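Local atomic coordinates of UPF0033 domain-containing protein (Desulfitobacterium hafniense, PDB entry 3HZ7), a protein that is of unknown function but carries an N-terminal TusA-like domain and so probably takes part in sulfur carriage or transfer. Residues T3-G8 with T33-N38; G29-V34 with E67-A72. One frame throughout, in Å; residues are numbered along the deposited sequence.

How the contacts relate
Both contacts lie in the one mixed sheet of this TusA-like domain, and strand 31-36 is their common member. Contact 1 joins that strand to strand 2-5, parallel and outermost; contact 2 joins it on the other side to strand 66-71, antiparallel. They share Thr33 and Val34, and their centres are about 12 Å apart. Along the chain, strand 2-5 leads through helix 13-23 to strand 31-36, and strand 66-71 comes last. Helices 13-23 and 39-52 pack on the same face of the sheet. Cys11, found here as S-mercaptocysteine, follows segment 3-8 in the connection to helix 13-23, consistent with a sulfur-carrier role.

Contact 1: T3-G8 with T33-N38; sequences TIDALG and TVLVDN
Strand 2-5 runs alongside strand 31-36 in the same direction, their short axes 17° apart, and the backbone does most of the joining. Ile4 is gripped at both ends: its N donates to Thr33 O at 2.8 Å, and its O receives Leu35 N at 2.9 Å, nearly along the C=O axis. The next bond, Ala6 N to Leu35 O, is 3.0 Å long but more bent (140°), as the chain turns away.

The tightly packed side faces the helices: Ile4, Ala6, Val34 and Val36, short or branched apolar groups, are all buried. Ala6 CB touches Val34 CG1 and lies 3.3 Å from Leu35 O, beside which a methyl is about all that fits. Ala18 and Ala21 of helix 13-23 and Leu45 of helix 39-52 help close over this layer.

The opposite face is looser and more open to solvent, with Thr3, Asp5 and Leu7 exposed and Leu35 partly so. Thr3 and Thr33 cross obliquely, and their hydroxyls, OG1 to OG1, hydrogen-bond at 2.9 Å; Thr33 OG1 also bonds Ile2 O. Beyond them, Leu35 offers its hydrocarbon to Thr3 and Leu7, whose CD2 rests 3.5 Å from Val36 C.

Around the bend that follows, polar groups organise the chain. From the strand, Asp5 OD1 takes Leu7 N at 2.8 Å, an Asx turn. Asp37 CG stands between the backbone N and the carbonyl carbon, the crowded position, from where OD2 receives Gly8 N at 2.9 Å from 46° above the carboxylate plane, while OD1 receives Asn38 ND2. Gly8 has a positive phi that would jam a CB against Leu7 O. A water links Ala6 O to Asp37 N, and Asn38 N-caps helix 39-52. With helix 13-23 joining the two strands, this is the beta-alpha-beta crossover of the TusA-like fold.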
loop_
_atom_site.group_PDB
_atom_site.type_symbol
_atom_site.label_atom_id
_atom_site.label_comp_id
_atom_site.label_asym_id
_atom_site.label_seq_id
_atom_site.Cartn_x
_atom_site.Cartn_y
_atom_site.Cartn_z
ATOM N N THR A 3 -4.040 -2.399 7.751
ATOM C CA THR A 3 -3.997 -3.358 6.647
ATOM C C THR A 3 -5.255 -3.254 5.832
ATOM O O THR A 3 -6.368 -3.316 6.366
ATOM C CB THR A 3 -3.794 -4.793 7.154
ATOM O OG1 THR A 3 -2.538 -4.807 7.821
ATOM C CG2 THR A 3 -3.686 -5.875 5.933
ATOM N N ILE A 4 -5.058 -2.971 4.552
ATOM C CA ILE A 4 -6.145 -2.830 3.629
ATOM C C ILE A 4 -6.228 -4.088 2.754
ATOM O O ILE A 4 -5.286 -4.377 2.045
ATOM C CB ILE A 4 -5.922 -1.621 2.706
ATOM C CG1 ILE A 4 -5.832 -0.341 3.612
ATOM C CG2 ILE A 4 -7.109 -1.599 1.540
ATOM C CD1 ILE A 4 -5.895 1.023 2.965
ATOM N N ASP A 5 -7.329 -4.829 2.815
ATOM C CA ASP A 5 -7.448 -6.002 1.919
ATOM C C ASP A 5 -8.150 -5.469 0.676
ATOM O O ASP A 5 -9.317 -5.077 0.722
ATOM C CB ASP A 5 -8.324 -7.097 2.531
ATOM C CG ASP A 5 -8.539 -8.291 1.575
ATOM O OD1 ASP A 5 -8.337 -8.163 0.344
ATOM O OD2 ASP A 5 -8.922 -9.352 2.085
ATOM N N ALA A 6 -7.408 -5.400 -0.416
ATOM C CA ALA A 6 -7.923 -4.914 -1.679
ATOM C C ALA A 6 -7.859 -6.042 -2.718
ATOM O O ALA A 6 -7.761 -5.772 -3.931
ATOM C CB ALA A 6 -7.092 -3.782 -2.134
ATOM N N LEU A 7 -7.910 -7.285 -2.268
ATOM C CA LEU A 7 -7.835 -8.409 -3.210
ATOM C C LEU A 7 -9.114 -8.422 -4.026
ATOM O O LEU A 7 -10.198 -8.183 -3.496
ATOM C CB LEU A 7 -7.665 -9.733 -2.459
ATOM C CG LEU A 7 -6.334 -9.856 -1.693
ATOM C CD1 LEU A 7 -6.432 -11.040 -0.754
ATOM C CD2 LEU A 7 -5.157 -9.995 -2.644
ATOM N N GLY A 8 -8.995 -8.653 -5.327
ATOM C CA GLY A 8 -10.187 -8.668 -6.154
ATOM C C GLY A 8 -10.572 -7.292 -6.671
ATOM O O GLY A 8 -11.412 -7.202 -7.559
ATOM N N THR A 33 -0.333 -1.300 5.140
ATOM C CA THR A 33 -0.007 -2.458 4.284
ATOM C C THR A 33 -1.253 -2.684 3.442
ATOM O O THR A 33 -2.390 -2.478 3.933
ATOM C CB THR A 33 0.288 -3.722 5.033
ATOM O OG1 THR A 33 -0.317 -3.659 6.293
ATOM C CG2 THR A 33 1.681 -3.836 5.287
ATOM N N VAL A 34 -1.032 -3.096 2.192
ATOM C CA VAL A 34 -2.128 -3.334 1.265
ATOM C C VAL A 34 -1.998 -4.697 0.611
ATOM O O VAL A 34 -0.932 -5.028 0.084
ATOM C CB VAL A 34 -2.107 -2.283 0.133
ATOM C CG1 VAL A 34 -3.484 -2.304 -0.669
ATOM C CG2 VAL A 34 -1.727 -0.923 0.701
ATOM N N LEU A 35 -3.057 -5.477 0.635
ATOM C CA LEU A 35 -3.041 -6.766 -0.057
ATOM C C LEU A 35 -3.613 -6.613 -1.504
ATOM O O LEU A 35 -4.786 -6.150 -1.693
ATOM C CB LEU A 35 -3.853 -7.795 0.729
ATOM C CG LEU A 35 -3.518 -7.947 2.221
ATOM C CD1 LEU A 35 -4.458 -9.026 2.880
ATOM C CD2 LEU A 35 -2.043 -8.392 2.354
ATOM N N VAL A 36 -2.788 -6.917 -2.509
ATOM C CA VAL A 36 -3.240 -6.882 -3.926
ATOM C C VAL A 36 -2.938 -8.206 -4.646
ATOM O O VAL A 36 -2.149 -9.041 -4.181
ATOM C CB VAL A 36 -2.697 -5.669 -4.744
ATOM C CG1 VAL A 36 -3.272 -4.403 -4.144
ATOM C CG2 VAL A 36 -1.087 -5.620 -4.771
ATOM N N ASP A 37 -3.665 -8.451 -5.737
ATOM C CA ASP A 37 -3.496 -9.700 -6.461
ATOM C C ASP A 37 -2.855 -9.563 -7.838
ATOM O O ASP A 37 -3.082 -10.412 -8.687
ATOM C CB ASP A 37 -4.844 -10.406 -6.589
ATOM C CG ASP A 37 -5.868 -9.596 -7.406
ATOM O OD1 ASP A 37 -5.475 -8.793 -8.281
ATOM O OD2 ASP A 37 -7.087 -9.795 -7.173
ATOM N N ASN A 38 -2.081 -8.513 -8.089
ATOM C CA ASN A 38 -1.434 -8.422 -9.402
ATOM C C ASN A 38 -0.291 -7.442 -9.261
ATOM O O ASN A 38 -0.360 -6.521 -8.449
ATOM C CB ASN A 38 -2.470 -7.978 -10.509
ATOM C CG ASN A 38 -2.996 -6.583 -10.281
ATOM O OD1 ASN A 38 -2.325 -5.619 -10.585
ATOM N ND2 ASN A 38 -4.180 -6.469 -9.698
HETATM O O HOH W 1 -5.853 -6.365 -5.832
#

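Contact 2: G29-V34 with E67-A72; sequences GGVVTV and EVTIVA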
loop_
_atom_site.group_PDB
_atom_site.type_symbol
_atom_site.label_atom_id
_atom_site.label_comp_id
_atom_site.label_asym_id
_atom_site.label_seq_id
_atom_site.Cartn_x
_atom_site.Cartn_y
_atom_site.Cartn_z
ATOM N N GLY A 29 2.653 9.886 11.096
ATOM C CA GLY A 29 3.080 8.741 10.314
ATOM C C GLY A 29 2.577 7.422 10.872
ATOM O O GLY A 29 1.836 7.351 11.860
ATOM N N GLY A 30 3.028 6.361 10.250
ATOM C CA GLY A 30 2.576 5.044 10.615
ATOM C C GLY A 30 2.828 4.112 9.450
ATOM O O GLY A 30 3.637 4.429 8.540
ATOM N N VAL A 31 2.104 3.000 9.442
ATOM C CA VAL A 31 2.319 1.976 8.427
ATOM C C VAL A 31 1.036 1.556 7.766
ATOM O O VAL A 31 0.068 1.292 8.473
ATOM C CB VAL A 31 2.953 0.720 9.078
ATOM C CG1 VAL A 31 3.277 -0.292 7.977
ATOM C CG2 VAL A 31 4.251 1.099 9.889
ATOM N N VAL A 32 1.016 1.492 6.418
ATOM C CA VAL A 32 -0.191 1.036 5.742
ATOM C C VAL A 32 0.226 -0.137 4.883
ATOM O O VAL A 32 1.090 -0.010 3.990
ATOM C CB VAL A 32 -0.863 2.163 4.849
ATOM C CG1 VAL A 32 -2.123 1.587 4.103
ATOM C CG2 VAL A 32 -1.267 3.426 5.745
ATOM N N THR A 33 -0.333 -1.300 5.140
ATOM C CA THR A 33 -0.007 -2.458 4.284
ATOM C C THR A 33 -1.253 -2.684 3.442
ATOM O O THR A 33 -2.390 -2.478 3.933
ATOM C CB THR A 33 0.288 -3.722 5.033
ATOM O OG1 THR A 33 -0.317 -3.659 6.293
ATOM C CG2 THR A 33 1.681 -3.836 5.287
ATOM N N VAL A 34 -1.032 -3.096 2.192
ATOM C CA VAL A 34 -2.128 -3.334 1.265
ATOM C C VAL A 34 -1.998 -4.697 0.611
ATOM O O VAL A 34 -0.932 -5.028 0.084
ATOM C CB VAL A 34 -2.107 -2.283 0.133
ATOM C CG1 VAL A 34 -3.484 -2.304 -0.669
ATOM C CG2 VAL A 34 -1.727 -0.923 0.701
ATOM N N GLU A 67 1.721 -8.396 -0.772
ATOM C CA GLU A 67 1.554 -7.443 0.311
ATOM C C GLU A 67 2.530 -6.316 0.112
ATOM O O GLU A 67 3.722 -6.547 -0.003
ATOM C CB GLU A 67 1.757 -8.121 1.665
ATOM C CG GLU A 67 1.435 -7.189 2.803
ATOM C CD GLU A 67 1.163 -7.893 4.130
ATOM O OE1 GLU A 67 0.903 -9.107 4.150
ATOM O OE2 GLU A 67 1.183 -7.213 5.167
ATOM N N VAL A 68 2.012 -5.086 0.010
ATOM C CA VAL A 68 2.847 -3.906 -0.172
ATOM C C VAL A 68 2.739 -3.126 1.146
ATOM O O VAL A 68 1.644 -2.735 1.587
ATOM C CB VAL A 68 2.320 -3.031 -1.375
ATOM C CG1 VAL A 68 3.222 -1.854 -1.652
ATOM C CG2 VAL A 68 2.205 -3.915 -2.630
ATOM N N THR A 69 3.869 -2.878 1.766
ATOM C CA THR A 69 3.883 -2.158 3.035
ATOM C C THR A 69 4.443 -0.751 2.838
ATOM O O THR A 69 5.543 -0.574 2.264
ATOM C CB THR A 69 4.695 -2.968 4.047
ATOM O OG1 THR A 69 4.101 -4.269 4.135
ATOM C CG2 THR A 69 4.705 -2.289 5.436
ATOM N N ILE A 70 3.679 0.260 3.268
ATOM C CA ILE A 70 4.122 1.629 3.093
ATOM C C ILE A 70 4.271 2.274 4.436
ATOM O O ILE A 70 3.344 2.248 5.263
ATOM C CB ILE A 70 3.110 2.466 2.212
ATOM C CG1 ILE A 70 2.857 1.702 0.916
ATOM C CG2 ILE A 70 3.629 3.919 2.043
ATOM C CD1 ILE A 70 1.801 2.326 -0.120
ATOM N N VAL A 71 5.431 2.903 4.633
ATOM C CA VAL A 71 5.745 3.539 5.897
ATOM C C VAL A 71 5.842 5.054 5.783
ATOM O O VAL A 71 6.529 5.573 4.900
ATOM C CB VAL A 71 7.109 3.015 6.485
ATOM C CG1 VAL A 71 7.377 3.702 7.798
ATOM C CG2 VAL A 71 7.067 1.515 6.688
ATOM N N ALA A 72 5.170 5.733 6.717
ATOM C CA ALA A 72 5.135 7.183 6.818
ATOM C C ALA A 72 5.938 7.550 8.050
ATOM O O ALA A 72 6.634 8.593 8.071
ATOM C CB ALA A 72 3.659 7.668 6.937
#
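Val31 crosses Thr69 obliquely, its CG1 lying 3.5 Å from Thr69 CG2. The two belong to neighbouring strands of an antiparallel pair within the TusA-like alpha/beta sandwich. Thr69 also lies side by side with Thr33, pointing the same way; theirs is a non-hydrogen-bonded pair, with CA atoms just 4.1 Å apart. An alanine at Thr69 would lack the methyl that meets Val31 CG1 and would probably loosen the packing between Val31 and Thr33 on this face.

Glu67 adds to the same patch. With CG anti to the backbone N (chi1 -174°) and an extended chain, it brings OE2 to 3.4 Å from Thr33 CG2, while OE1 forms a salt bridge with Lys61.

The other face is wholly hydrocarbon: Val32, Val34, Val68 and Ile70, compact branched residues suited to a buried strand, pack against helices 13-23 and 39-52. Their backbones form the hydrogen-bonded pairs. Val32 N donates to Ile70 O and Ile70 N returns to Val32 O, both at 2.7 Å, although the second donor sits above the carbonyl plane. Val34 and Val68 exchange a similar pair of bonds.

At the end, Gly29 CA approaches Ala72 CB to 3.6 Å, where a side chain on Gly29 would collide with Ala72. Beside it, Ala72 N points almost straight (174°) at Gly30 O, 2.7 Å away.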